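Local coordinates for protein pilus tip adhesin Cpa (Streptococcus pyogenes, PDB 4C0Z) that mediates adhesion of the streptococcal pilus to host cells by binding surface targets covalently through reactive thioester bonds, its N-terminal thioester domain being the part described here, at residues I[23-26]-I[27-31]; I[95-98]-I[99-103]; I[105-109]-I[110-114]; I[158-161]-I[162-165]; I[195-198]-I[199-203]. One frame throughout, in Å; residues are numbered along the deposited sequence.

How the contacts relate
All five contacts are local, each made within one unbroken run of chain, and all are partly buried. Contacts 2 and 3 hold the two ends of helix 98-108: the first leads into it through an Asx turn and opens it with backbone bonds, the second closes it with side chains and backbone N-H groups of the following loop. Contact 4, a capping bond at the start of helix 161-174, lies farthest from the chain centre, about 21 Å centre to centre, against about 10 Å for contact 3. Contacts 1 and 5 belong to loops leaving barrel strands and use turns, hydroxyls and water, contact 1 adding an aromatic pair. The side chain of Phe-203 in contact 5 is about 8 Å from the bound spermidine.

Contact 1 of 5, residues I[23-26]-I[27-31]; sequences DSYS and KGYPD. With GOL (glycerol), chain B.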
loop_
_atom_site.group_PDB
_atom_site.type_symbol
_atom_site.label_atom_id
_atom_site.label_comp_id
_atom_site.label_asym_id
_atom_site.label_seq_id
_atom_site.Cartn_x
_atom_site.Cartn_y
_atom_site.Cartn_z
ATOM N N ASP I 23 -12.284 -6.095 -7.467
ATOM C CA ASP I 23 -11.715 -5.235 -8.471
ATOM C C ASP I 23 -12.333 -5.704 -9.848
ATOM O O ASP I 23 -12.126 -6.848 -10.256
ATOM C CB ASP I 23 -10.169 -5.357 -8.460
ATOM C CG ASP I 23 -9.448 -4.317 -9.307
ATOM O OD1 ASP I 23 -10.129 -3.454 -9.912
ATOM O OD2 ASP I 23 -8.210 -4.295 -9.280
ATOM N N SER I 24 -13.087 -4.825 -10.525
ATOM C CA SER I 24 -13.689 -5.121 -11.826
ATOM C C SER I 24 -12.698 -4.895 -12.995
ATOM O O SER I 24 -13.015 -5.264 -14.137
ATOM C CB SER I 24 -14.982 -4.337 -12.034
ATOM O OG SER I 24 -14.721 -2.962 -12.269
ATOM N N TYR I 25 -11.496 -4.312 -12.721
ATOM C CA TYR I 25 -10.482 -4.167 -13.762
ATOM C C TYR I 25 -9.820 -5.545 -13.818
ATOM O O TYR I 25 -8.845 -5.822 -13.123
ATOM C CB TYR I 25 -9.459 -3.051 -13.441
ATOM C CG TYR I 25 -8.490 -2.841 -14.587
ATOM C CD1 TYR I 25 -8.917 -2.300 -15.798
ATOM C CD2 TYR I 25 -7.161 -3.236 -14.482
ATOM C CE1 TYR I 25 -8.033 -2.121 -16.858
ATOM C CE2 TYR I 25 -6.269 -3.062 -15.537
ATOM C CZ TYR I 25 -6.707 -2.487 -16.718
ATOM O OH TYR I 25 -5.839 -2.333 -17.767
ATOM N N SER I 26 -10.425 -6.421 -14.623
ATOM C CA SER I 26 -10.135 -7.839 -14.738
ATOM C C SER I 26 -10.520 -8.312 -16.169
ATOM O O SER I 26 -11.109 -7.541 -16.914
ATOM C CB SER I 26 -11.001 -8.556 -13.706
ATOM O OG SER I 26 -10.742 -9.942 -13.651
ATOM N N LYS I 27 -10.202 -9.570 -16.543
ATOM C CA LYS I 27 -10.545 -10.130 -17.865
ATOM C C LYS I 27 -12.017 -9.864 -18.191
ATOM O O LYS I 27 -12.898 -10.123 -17.367
ATOM C CB LYS I 27 -10.265 -11.648 -17.935
ATOM C CG LYS I 27 -8.815 -12.005 -18.243
ATOM C CD LYS I 27 -8.641 -13.515 -18.348
ATOM C CE LYS I 27 -7.224 -13.913 -18.662
ATOM N NZ LYS I 27 -6.965 -13.853 -20.115
ATOM N N GLY I 28 -12.267 -9.292 -19.359
ATOM C CA GLY I 28 -13.622 -8.933 -19.766
ATOM C C GLY I 28 -13.857 -7.432 -19.760
ATOM O O GLY I 28 -14.751 -6.936 -20.458
ATOM N N TYR I 29 -13.062 -6.690 -18.960
ATOM C CA TYR I 29 -13.161 -5.239 -18.893
ATOM C C TYR I 29 -12.587 -4.654 -20.196
ATOM O O TYR I 29 -11.591 -5.182 -20.684
ATOM C CB TYR I 29 -12.405 -4.704 -17.663
ATOM C CG TYR I 29 -12.650 -3.242 -17.378
ATOM C CD1 TYR I 29 -11.895 -2.254 -18.006
ATOM C CD2 TYR I 29 -13.637 -2.841 -16.482
ATOM C CE1 TYR I 29 -12.137 -0.903 -17.770
ATOM C CE2 TYR I 29 -13.871 -1.494 -16.221
ATOM C CZ TYR I 29 -13.120 -0.527 -16.871
ATOM O OH TYR I 29 -13.366 0.801 -16.628
ATOM N N PRO I 30 -13.208 -3.603 -20.805
ATOM C CA PRO I 30 -12.658 -3.052 -22.060
ATOM C C PRO I 30 -11.221 -2.530 -21.941
ATOM O O PRO I 30 -10.910 -1.741 -21.040
ATOM C CB PRO I 30 -13.646 -1.939 -22.427
ATOM C CG PRO I 30 -14.337 -1.598 -21.158
ATOM C CD PRO I 30 -14.434 -2.881 -20.402
ATOM N N ASP I 31 -10.339 -3.011 -22.845
ATOM C CA ASP I 31 -8.904 -2.680 -22.936
ATOM C C ASP I 31 -8.089 -3.207 -21.746
ATOM O O ASP I 31 -6.973 -2.740 -21.518
ATOM C CB ASP I 31 -8.665 -1.165 -23.160
ATOM C CG ASP I 31 -7.566 -0.821 -24.156
ATOM O OD1 ASP I 31 -6.386 -1.157 -23.889
ATOM O OD2 ASP I 31 -7.872 -0.150 -25.165
HETATM C C1 GOL B . -5.087 -12.516 -15.103
HETATM O O1 GOL B . -5.016 -12.432 -16.525
HETATM C C2 GOL B . -6.523 -12.536 -14.630
HETATM O O2 GOL B . -6.558 -12.728 -13.212
HETATM C C3 GOL B . -7.146 -11.206 -14.977
HETATM O O3 GOL B . -8.500 -11.124 -14.580
HETATM O O HOH W 1 -7.035 -0.345 -19.807
HETATM O O HOH W 2 -13.341 -10.291 -14.739
#
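Tyr-25 and Tyr-29 form the aromatic part of this loop contact, an offset edge-to-face pair. The edge of Tyr-25 is turned toward the face of Tyr-29, with centroids 5.5 Å apart and planes at 67°; the closest atoms are Tyr-25 CD1 and Tyr-29 CD1, at 3.7 Å. CG of each tyrosine is anti to its backbone nitrogen, which lets the rings meet across the bend.

Among backbone bonds, Tyr-29 N donates to Ser-26 O at 3.0 Å, closing a type II turn whose third position is Gly-28, phi 109°. A side-chain-to-backbone bond lies upstream, where Asp-23 OD1 accepts from Tyr-25 N at 3.2 Å, an Asx turn.

Water and a glycerol, probably from the crystallisation liquor, add polar links. One water joins Tyr-25 OH to Asp-31 O, and Lys-27 N donates to glycerol O3 at 3.0 Å.

The loop runs from strand 19-23 toward strand 41-44: Tyr-29 OH bonds to Asn-40, Tyr-25 OH to Ser-33, and both rings rest on Leu-124 of helix 123-138.

Contact 2 of 5, residues I[95-98]-I[99-103]; sequences DGQL and QQNIL
Gln-97 O and Leu-98 O receive the backbone bonds that join the run 95-98 to the first turns of helix 98-108. Asn-101 N reaches Gln-97 O at 2.9 Å, and Ile-102 N meets Leu-98 O at 2.9 Å with an N-H...O angle of 163°. Gln-97, at the N-cap position, is not yet in helical geometry (psi 52°). Ahead of it, Asp-95 OD1 accepts from Gln-97 N at 2.9 Å on its anti side, tilted from the carboxylate plane, an Asx turn that spans Gly-96.

Among the side chains, Leu-98 and Ile-102 lie alongside each other and point the same way, Leu-98 CG being 3.8 Å from Ile-102 CD1. Asp-95 and Asn-101 approach from opposite directions with their carboxylate and amide planes 66° apart. Asn-101 ND2 comes to 2.8 Å from Asp-95 OD1, but at an angle too poor for a hydrogen bond, while Asn-101 OD1 accepts from Arg-104. The chain of Gln-100 bends at chi2 and lays OE1 against Gln-97 CA at 3.3 Å.

Backbone bonds thus open the helix, while the Asp-95 carboxylate shapes the turn leading into it, with a polar cost: Gln-100 OE1 is buried with no partner in the model.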
loop_
_atom_site.group_PDB
_atom_site.type_symbol
_atom_site.label_atom_id
_atom_site.label_comp_id
_atom_site.label_asym_id
_atom_site.label_seq_id
_atom_site.Cartn_x
_atom_site.Cartn_y
_atom_site.Cartn_z
ATOM N N ASP I 95 -7.435 18.202 10.194
ATOM C CA ASP I 95 -8.413 19.137 9.625
ATOM C C ASP I 95 -9.775 18.931 10.301
ATOM O O ASP I 95 -10.669 19.760 10.132
ATOM C CB ASP I 95 -8.533 18.937 8.101
ATOM C CG ASP I 95 -8.906 17.518 7.698
ATOM O OD1 ASP I 95 -10.109 17.174 7.786
ATOM O OD2 ASP I 95 -7.991 16.745 7.306
ATOM N N GLY I 96 -9.925 17.793 10.992
ATOM C CA GLY I 96 -11.105 17.378 11.750
ATOM C C GLY I 96 -12.404 17.173 10.994
ATOM O O GLY I 96 -13.454 16.968 11.612
ATOM N N GLN I 97 -12.348 17.235 9.661
ATOM C CA GLN I 97 -13.496 16.997 8.794
ATOM C C GLN I 97 -13.137 15.927 7.745
ATOM O O GLN I 97 -13.297 16.131 6.538
ATOM C CB GLN I 97 -14.071 18.296 8.203
ATOM C CG GLN I 97 -13.061 19.262 7.576
ATOM C CD GLN I 97 -13.729 20.354 6.767
ATOM O OE1 GLN I 97 -14.932 20.632 6.896
ATOM N NE2 GLN I 97 -12.955 21.001 5.909
ATOM N N LEU I 98 -12.631 14.783 8.237
ATOM C CA LEU I 98 -12.214 13.635 7.422
ATOM C C LEU I 98 -13.381 13.166 6.548
ATOM O O LEU I 98 -13.300 13.293 5.330
ATOM C CB LEU I 98 -11.650 12.506 8.311
ATOM C CG LEU I 98 -11.126 11.237 7.611
ATOM C CD1 LEU I 98 -9.830 11.496 6.844
ATOM C CD2 LEU I 98 -10.884 10.143 8.612
ATOM N N GLN I 99 -14.486 12.731 7.176
ATOM C CA GLN I 99 -15.738 12.313 6.538
ATOM C C GLN I 99 -16.163 13.291 5.417
ATOM O O GLN I 99 -16.400 12.846 4.290
ATOM C CB GLN I 99 -16.832 12.185 7.625
ATOM C CG GLN I 99 -18.278 12.082 7.133
ATOM C CD GLN I 99 -19.257 11.807 8.256
ATOM O OE1 GLN I 99 -19.197 12.398 9.346
ATOM N NE2 GLN I 99 -20.216 10.931 7.997
ATOM N N GLN I 100 -16.201 14.614 5.726
ATOM C CA GLN I 100 -16.583 15.709 4.813
ATOM C C GLN I 100 -15.640 15.841 3.632
ATOM O O GLN I 100 -16.097 16.016 2.501
ATOM C CB GLN I 100 -16.724 17.051 5.557
ATOM C CG GLN I 100 -17.915 17.092 6.509
ATOM C CD GLN I 100 -17.614 16.649 7.927
ATOM O OE1 GLN I 100 -16.612 15.985 8.224
ATOM N NE2 GLN I 100 -18.498 17.005 8.845
ATOM N N ASN I 101 -14.330 15.712 3.895
ATOM C CA ASN I 101 -13.300 15.765 2.865
ATOM C C ASN I 101 -13.426 14.608 1.890
ATOM O O ASN I 101 -13.358 14.820 0.679
ATOM C CB ASN I 101 -11.907 15.831 3.484
ATOM C CG ASN I 101 -11.591 17.197 4.030
ATOM O OD1 ASN I 101 -12.004 18.230 3.491
ATOM N ND2 ASN I 101 -10.866 17.234 5.125
ATOM N N ILE I 102 -13.663 13.397 2.419
ATOM C CA ILE I 102 -13.831 12.187 1.630
ATOM C C ILE I 102 -15.083 12.314 0.758
ATOM O O ILE I 102 -15.001 12.088 -0.456
ATOM C CB ILE I 102 -13.771 10.910 2.520
ATOM C CG1 ILE I 102 -12.305 10.638 2.961
ATOM C CG2 ILE I 102 -14.354 9.683 1.795
ATOM C CD1 ILE I 102 -12.143 9.882 4.226
ATOM N N LEU I 103 -16.207 12.743 1.362
ATOM C CA LEU I 103 -17.481 12.975 0.663
ATOM C C LEU I 103 -17.318 13.969 -0.481
ATOM O O LEU I 103 -17.848 13.726 -1.572
ATOM C CB LEU I 103 -18.568 13.460 1.618
ATOM C CG LEU I 103 -19.679 12.467 2.000
ATOM C CD1 LEU I 103 -20.787 13.173 2.737
ATOM C CD2 LEU I 103 -20.265 11.759 0.788
#

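Contact 3 of 5, residues I[105-109]-I[110-114]; sequences ILYNG and YPNDR
Tyr-107 is gripped at its carbonyl, its ring face and its hydroxyl by the loop that follows helix 98-108. On the tight side, Asn-112 ND2 donates to Tyr-107 O at 3.0 Å, on a lone pair in the carbonyl plane and nearly within its own amide plane. Arg-114 N adds a weak bond to the same oxygen. Arg-114 CB lies over one face of the Tyr-107 ring, 4.1 Å from the centroid and 24° off the normal, a CH-pi contact. Bends at chi2 (93°) and chi3 (121°) then carry NE round to Tyr-107 OH at 2.7 Å. Gly-109 O accepts from Asp-113 N at 2.8 Å.

The looser side is bridged by water. One links Leu-106 O to Asn-112 N by a weak second bond; another lies between Asn-108 O and Asp-113 OD1, which also bonds to Met-118.

As the helix runs out of amide donors, the loop takes up the carbonyls of Tyr-107 and Gly-109, and water that of Leu-106 and probably Asn-108; donation from Arg-114 would probably make the phenol oxygen a better donor.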
loop_
_atom_site.group_PDB
_atom_site.type_symbol
_atom_site.label_atom_id
_atom_site.label_comp_id
_atom_site.label_asym_id
_atom_site.label_seq_id
_atom_site.Cartn_x
_atom_site.Cartn_y
_atom_site.Cartn_z
ATOM N N ILE I 105 -14.551 14.610 -2.174
ATOM C CA ILE I 105 -13.746 13.949 -3.200
ATOM C C ILE I 105 -14.630 13.044 -4.039
ATOM O O ILE I 105 -14.527 13.081 -5.261
ATOM C CB ILE I 105 -12.527 13.187 -2.607
ATOM C CG1 ILE I 105 -11.478 14.176 -2.064
ATOM C CG2 ILE I 105 -11.894 12.229 -3.640
ATOM C CD1 ILE I 105 -10.475 13.531 -1.141
ATOM N N LEU I 106 -15.488 12.238 -3.395
ATOM C CA LEU I 106 -16.366 11.320 -4.103
ATOM C C LEU I 106 -17.388 12.060 -4.962
ATOM O O LEU I 106 -17.614 11.662 -6.102
ATOM C CB LEU I 106 -17.024 10.321 -3.129
ATOM C CG LEU I 106 -16.070 9.366 -2.388
ATOM C CD1 LEU I 106 -16.820 8.404 -1.493
ATOM C CD2 LEU I 106 -15.223 8.564 -3.353
ATOM N N TYR I 107 -17.924 13.184 -4.449
ATOM C CA TYR I 107 -18.885 14.058 -5.125
ATOM C C TYR I 107 -18.286 14.723 -6.365
ATOM O O TYR I 107 -18.981 14.897 -7.361
ATOM C CB TYR I 107 -19.391 15.122 -4.138
ATOM C CG TYR I 107 -20.558 15.954 -4.625
ATOM C CD1 TYR I 107 -21.830 15.404 -4.744
ATOM C CD2 TYR I 107 -20.410 17.317 -4.875
ATOM C CE1 TYR I 107 -22.908 16.164 -5.190
ATOM C CE2 TYR I 107 -21.487 18.096 -5.289
ATOM C CZ TYR I 107 -22.737 17.516 -5.439
ATOM O OH TYR I 107 -23.810 18.278 -5.816
ATOM N N ASN I 108 -16.996 15.069 -6.307
ATOM C CA ASN I 108 -16.264 15.737 -7.383
ATOM C C ASN I 108 -15.434 14.832 -8.289
ATOM O O ASN I 108 -14.993 15.279 -9.356
ATOM C CB ASN I 108 -15.375 16.830 -6.805
ATOM C CG ASN I 108 -16.145 18.065 -6.476
ATOM O OD1 ASN I 108 -16.397 18.906 -7.343
ATOM N ND2 ASN I 108 -16.592 18.161 -5.230
ATOM N N GLY I 109 -15.203 13.594 -7.853
ATOM C CA GLY I 109 -14.392 12.623 -8.571
ATOM C C GLY I 109 -15.168 11.695 -9.468
ATOM O O GLY I 109 -16.325 11.962 -9.792
ATOM N N TYR I 110 -14.541 10.584 -9.864
ATOM C CA TYR I 110 -15.177 9.613 -10.739
ATOM C C TYR I 110 -16.216 8.726 -10.018
ATOM O O TYR I 110 -15.891 8.138 -8.986
ATOM C CB TYR I 110 -14.129 8.752 -11.475
ATOM C CG TYR I 110 -14.750 7.809 -12.488
ATOM C CD1 TYR I 110 -15.239 6.560 -12.101
ATOM C CD2 TYR I 110 -14.933 8.199 -13.813
ATOM C CE1 TYR I 110 -15.855 5.707 -13.017
ATOM C CE2 TYR I 110 -15.548 7.355 -14.740
ATOM C CZ TYR I 110 -16.001 6.105 -14.338
ATOM O OH TYR I 110 -16.595 5.258 -15.237
ATOM N N PRO I 111 -17.443 8.557 -10.572
ATOM C CA PRO I 111 -17.977 9.145 -11.814
ATOM C C PRO I 111 -18.829 10.417 -11.663
ATOM O O PRO I 111 -19.200 11.014 -12.685
ATOM C CB PRO I 111 -18.836 8.001 -12.358
ATOM C CG PRO I 111 -19.416 7.359 -11.101
ATOM C CD PRO I 111 -18.420 7.620 -9.975
ATOM N N ASN I 112 -19.183 10.803 -10.415
ATOM C CA ASN I 112 -20.072 11.929 -10.130
ATOM C C ASN I 112 -19.648 13.228 -10.812
ATOM O O ASN I 112 -20.470 13.835 -11.505
ATOM C CB ASN I 112 -20.292 12.118 -8.636
ATOM C CG ASN I 112 -21.665 12.692 -8.318
ATOM O OD1 ASN I 112 -22.691 12.151 -8.719
ATOM N ND2 ASN I 112 -21.712 13.802 -7.583
ATOM N N ASP I 113 -18.381 13.640 -10.640
ATOM C CA ASP I 113 -17.771 14.818 -11.280
ATOM C C ASP I 113 -18.728 16.046 -11.397
ATOM O O ASP I 113 -18.819 16.649 -12.466
ATOM C CB ASP I 113 -17.248 14.383 -12.672
ATOM C CG ASP I 113 -16.369 15.386 -13.389
ATOM O OD1 ASP I 113 -15.634 16.135 -12.700
ATOM O OD2 ASP I 113 -16.392 15.403 -14.639
ATOM N N ARG I 114 -19.480 16.380 -10.326
ATOM C CA ARG I 114 -20.488 17.449 -10.357
ATOM C C ARG I 114 -19.923 18.832 -10.765
ATOM O O ARG I 114 -20.645 19.584 -11.409
ATOM C CB ARG I 114 -21.281 17.513 -9.025
ATOM C CG ARG I 114 -22.512 18.454 -8.990
ATOM C CD ARG I 114 -23.866 17.828 -9.336
ATOM N NE ARG I 114 -24.870 17.948 -8.264
ATOM C CZ ARG I 114 -26.145 18.297 -8.428
ATOM N NH1 ARG I 114 -26.602 18.625 -9.627
ATOM N NH2 ARG I 114 -26.963 18.354 -7.385
HETATM O O HOH W 3 -18.402 9.505 -7.446
HETATM O O HOH W 4 -15.737 17.797 -10.324
#

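Contact 4 of 5, residues I[158-161]-I[162-165]; sequences KLDS and QQLQ
Asp-160 is the N-cap of helix 161-174, its carboxylate accepting from Gln-163 N, a backbone N-H of the first turn. The aspartate has the extended backbone of a cap residue. From CB its chain turns to set CG between the backbone N and the carbonyl carbon (chi1 58°), which swings the carboxylate back over the helix start. CG itself stands 4.0 Å from Gln-163 N. Beyond it, OD1 meets Gln-163 N at 2.9 Å, nearly in line with its own C-O bond and with an N-H...O angle of 169°; it also lies 3.4 Å from Gln-162 CB. The other oxygen, OD2, keeps looser company, with Gln-163 CG at 4.1 Å.

The backbone continues the pattern: Leu-164 N donates to Asp-160 O and Gln-165 N to Ser-161 O. The negative carboxylate at the positive end of the helix dipole would be expected to favour this start. Gln-163 directs its amide elsewhere, bonding to Gly-120, Asp-122 and Asn-125, and so ties the capped turn to the segment around the start of helix 123-138. Leu-159 points toward the helix on the apolar side, where it touches Leu-164 while also packing on Tyr-38. There the two leucines meet through their methyls, Leu-159 CD1 lying 4.2 Å from Leu-164 CD1.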
loop_
_atom_site.group_PDB
_atom_site.type_symbol
_atom_site.label_atom_id
_atom_site.label_comp_id
_atom_site.label_asym_id
_atom_site.label_seq_id
_atom_site.Cartn_x
_atom_site.Cartn_y
_atom_site.Cartn_z
ATOM N N LYS I 158 2.012 4.367 -19.515
ATOM C CA LYS I 158 2.403 5.137 -20.721
ATOM C C LYS I 158 1.366 6.236 -21.022
ATOM O O LYS I 158 0.698 6.227 -22.063
ATOM C CB LYS I 158 2.721 4.227 -21.927
ATOM C CG LYS I 158 3.866 3.247 -21.651
ATOM C CD LYS I 158 4.794 3.084 -22.850
ATOM C CE LYS I 158 6.140 2.509 -22.475
ATOM N NZ LYS I 158 7.001 3.495 -21.764
ATOM N N LEU I 159 1.192 7.138 -20.040
ATOM C CA LEU I 159 0.250 8.259 -20.108
ATOM C C LEU I 159 0.833 9.351 -20.986
ATOM O O LEU I 159 2.007 9.702 -20.830
ATOM C CB LEU I 159 -0.028 8.848 -18.699
ATOM C CG LEU I 159 -0.485 7.912 -17.572
ATOM C CD1 LEU I 159 -0.416 8.612 -16.224
ATOM C CD2 LEU I 159 -1.882 7.373 -17.825
ATOM N N ASP I 160 0.013 9.901 -21.898
ATOM C CA ASP I 160 0.438 11.019 -22.749
ATOM C C ASP I 160 0.443 12.311 -21.919
ATOM O O ASP I 160 -0.182 12.351 -20.851
ATOM C CB ASP I 160 -0.426 11.151 -24.028
ATOM C CG ASP I 160 -1.915 11.350 -23.814
ATOM O OD1 ASP I 160 -2.297 12.355 -23.188
ATOM O OD2 ASP I 160 -2.703 10.535 -24.339
ATOM N N SER I 161 1.161 13.344 -22.395
ATOM C CA SER I 161 1.292 14.643 -21.727
ATOM C C SER I 161 -0.047 15.320 -21.392
ATOM O O SER I 161 -0.162 15.927 -20.323
ATOM C CB SER I 161 2.178 15.576 -22.546
ATOM O OG SER I 161 1.642 15.797 -23.842
ATOM N N GLN I 162 -1.050 15.201 -22.297
ATOM C CA GLN I 162 -2.399 15.757 -22.142
ATOM C C GLN I 162 -3.109 15.133 -20.924
ATOM O O GLN I 162 -3.559 15.875 -20.047
ATOM C CB GLN I 162 -3.203 15.585 -23.454
ATOM C CG GLN I 162 -4.682 16.016 -23.404
ATOM C CD GLN I 162 -5.682 14.865 -23.391
ATOM O OE1 GLN I 162 -5.368 13.689 -23.654
ATOM N NE2 GLN I 162 -6.934 15.188 -23.102
ATOM N N GLN I 163 -3.169 13.778 -20.855
ATOM C CA GLN I 163 -3.790 13.054 -19.747
ATOM C C GLN I 163 -3.057 13.325 -18.440
ATOM O O GLN I 163 -3.701 13.633 -17.440
ATOM C CB GLN I 163 -3.861 11.537 -20.026
ATOM C CG GLN I 163 -4.969 11.122 -20.987
ATOM C CD GLN I 163 -6.351 11.409 -20.445
ATOM O OE1 GLN I 163 -6.818 10.795 -19.474
ATOM N NE2 GLN I 163 -7.035 12.354 -21.072
ATOM N N LEU I 164 -1.713 13.246 -18.461
ATOM C CA LEU I 164 -0.865 13.482 -17.290
ATOM C C LEU I 164 -1.072 14.873 -16.674
ATOM O O LEU I 164 -1.223 14.967 -15.453
ATOM C CB LEU I 164 0.619 13.216 -17.615
ATOM C CG LEU I 164 1.632 13.348 -16.458
ATOM C CD1 LEU I 164 1.380 12.306 -15.341
ATOM C CD2 LEU I 164 3.043 13.241 -16.978
ATOM N N GLN I 165 -1.121 15.938 -17.510
ATOM C CA GLN I 165 -1.343 17.301 -17.027
ATOM C C GLN I 165 -2.733 17.469 -16.402
ATOM O O GLN I 165 -2.834 18.073 -15.333
ATOM C CB GLN I 165 -1.074 18.341 -18.143
ATOM C CG GLN I 165 -1.082 19.817 -17.732
ATOM C CD GLN I 165 -0.469 20.125 -16.387
ATOM O OE1 GLN I 165 0.709 19.853 -16.104
ATOM N NE2 GLN I 165 -1.271 20.741 -15.537
#

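Contact 5 of 5, residues I[195-198]-I[199-203]; sequences IFQS and SDKTF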
loop_
_atom_site.group_PDB
_atom_site.type_symbol
_atom_site.label_atom_id
_atom_site.label_comp_id
_atom_site.label_asym_id
_atom_site.label_seq_id
_atom_site.Cartn_x
_atom_site.Cartn_y
_atom_site.Cartn_z
ATOM N N ILE I 195 -18.924 3.107 4.659
ATOM C CA ILE I 195 -17.671 2.380 4.863
ATOM C C ILE I 195 -17.999 0.881 4.763
ATOM O O ILE I 195 -18.953 0.414 5.368
ATOM C CB ILE I 195 -16.959 2.748 6.205
ATOM C CG1 ILE I 195 -16.449 4.211 6.198
ATOM C CG2 ILE I 195 -15.823 1.779 6.522
ATOM C CD1 ILE I 195 -16.208 4.789 7.568
ATOM N N PHE I 196 -17.200 0.145 3.994
ATOM C CA PHE I 196 -17.343 -1.290 3.830
ATOM C C PHE I 196 -16.187 -1.956 4.557
ATOM O O PHE I 196 -15.015 -1.813 4.168
ATOM C CB PHE I 196 -17.437 -1.674 2.342
ATOM C CG PHE I 196 -18.740 -1.202 1.744
ATOM C CD1 PHE I 196 -18.855 0.076 1.194
ATOM C CD2 PHE I 196 -19.870 -2.017 1.772
ATOM C CE1 PHE I 196 -20.075 0.526 0.681
ATOM C CE2 PHE I 196 -21.078 -1.578 1.235
ATOM C CZ PHE I 196 -21.178 -0.308 0.704
ATOM N N GLN I 197 -16.518 -2.611 5.672
ATOM C CA GLN I 197 -15.536 -3.269 6.528
ATOM C C GLN I 197 -15.263 -4.669 6.024
ATOM O O GLN I 197 -16.183 -5.463 5.914
ATOM C CB GLN I 197 -16.012 -3.282 7.991
ATOM C CG GLN I 197 -15.037 -3.959 8.947
ATOM C CD GLN I 197 -15.540 -4.060 10.368
ATOM O OE1 GLN I 197 -16.620 -3.589 10.715
ATOM N NE2 GLN I 197 -14.763 -4.698 11.219
ATOM N N SER I 198 -13.991 -4.968 5.721
ATOM C CA SER I 198 -13.566 -6.292 5.257
ATOM C C SER I 198 -13.655 -7.309 6.376
ATOM O O SER I 198 -13.159 -7.029 7.462
ATOM C CB SER I 198 -12.109 -6.237 4.780
ATOM O OG SER I 198 -11.731 -7.491 4.243
ATOM N N SER I 199 -14.234 -8.488 6.090
ATOM C CA SER I 199 -14.347 -9.620 7.017
ATOM C C SER I 199 -12.952 -10.137 7.354
ATOM O O SER I 199 -12.632 -10.370 8.519
ATOM C CB SER I 199 -15.173 -10.735 6.382
ATOM O OG SER I 199 -15.238 -11.865 7.233
ATOM N N ASP I 200 -12.127 -10.278 6.314
ATOM C CA ASP I 200 -10.762 -10.744 6.358
ATOM C C ASP I 200 -9.891 -9.501 6.630
ATOM O O ASP I 200 -9.791 -8.620 5.773
ATOM C CB ASP I 200 -10.422 -11.377 4.995
ATOM C CG ASP I 200 -9.060 -12.065 4.911
ATOM O OD1 ASP I 200 -8.171 -11.722 5.708
ATOM O OD2 ASP I 200 -8.903 -12.971 4.061
ATOM N N LYS I 201 -9.240 -9.457 7.812
ATOM C CA LYS I 201 -8.418 -8.317 8.247
ATOM C C LYS I 201 -7.106 -8.139 7.430
ATOM O O LYS I 201 -6.419 -7.153 7.571
ATOM C CB LYS I 201 -8.138 -8.384 9.756
ATOM C CG LYS I 201 -9.372 -8.174 10.631
ATOM C CD LYS I 201 -9.785 -6.704 10.673
ATOM C CE LYS I 201 -10.991 -6.434 11.547
ATOM N NZ LYS I 201 -11.531 -5.064 11.325
ATOM N N THR I 202 -6.827 -9.053 6.534
ATOM C CA THR I 202 -5.659 -9.038 5.640
ATOM C C THR I 202 -5.966 -8.180 4.370
ATOM O O THR I 202 -5.049 -7.772 3.642
ATOM C CB THR I 202 -5.352 -10.536 5.410
ATOM O OG1 THR I 202 -4.163 -10.900 6.109
ATOM C CG2 THR I 202 -5.367 -10.955 4.017
ATOM N N PHE I 203 -7.255 -7.922 4.117
ATOM C CA PHE I 203 -7.703 -7.145 2.961
ATOM C C PHE I 203 -8.121 -5.732 3.325
ATOM O O PHE I 203 -8.560 -5.462 4.447
ATOM C CB PHE I 203 -8.828 -7.882 2.189
ATOM C CG PHE I 203 -8.332 -9.040 1.368
ATOM C CD1 PHE I 203 -8.199 -10.299 1.930
ATOM C CD2 PHE I 203 -7.984 -8.868 0.024
ATOM C CE1 PHE I 203 -7.693 -11.373 1.173
ATOM C CE2 PHE I 203 -7.495 -9.943 -0.737
ATOM C CZ PHE I 203 -7.336 -11.184 -0.155
HETATM O O HOH W 5 -13.137 -9.642 3.068
HETATM O O HOH W 6 -11.674 -4.879 8.496
#
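Ser-198 makes the main link between the end of strand 191-198 and the turn after it. Its hydroxyl lies anti to the backbone N (chi1 -176°), on the side of the carbonyl carbon, and there donates to Asp-200 O at 2.7 Å, tilted 33° from the carbonyl plane. Phe-203 N reaches Asp-200 O from the opposite face at 3.1 Å, so two donors grip one carbonyl oxygen; the second bond closes the type I turn 200-203. Ser-198 OG also accepts from a water at 2.8 Å and touches Phe-203 CB at 3.6 Å.

Ser-199 follows in the chain, its CB 3.7 Å from Ser-198 C.

Lys-201 is the third main contributor. Its chain bends at chi2 (-75°), then runs extended back toward the strand, where NZ donates to a water at 2.8 Å that probably donates in turn to Ser-198 O. Within the turn, Asp-200 OD1 accepts from Thr-202 N at 3.1 Å, an Asx turn.

The turn joins strand 191-198 to strand 205-211 in the barrel. Ser-198 N bonds to Asn-205, Ser-198 packs on Tyr-74 of strand 72-78, Phe-203 meets the His-61 ring, and Lys-201 packs on Asp-156 of the second subunit.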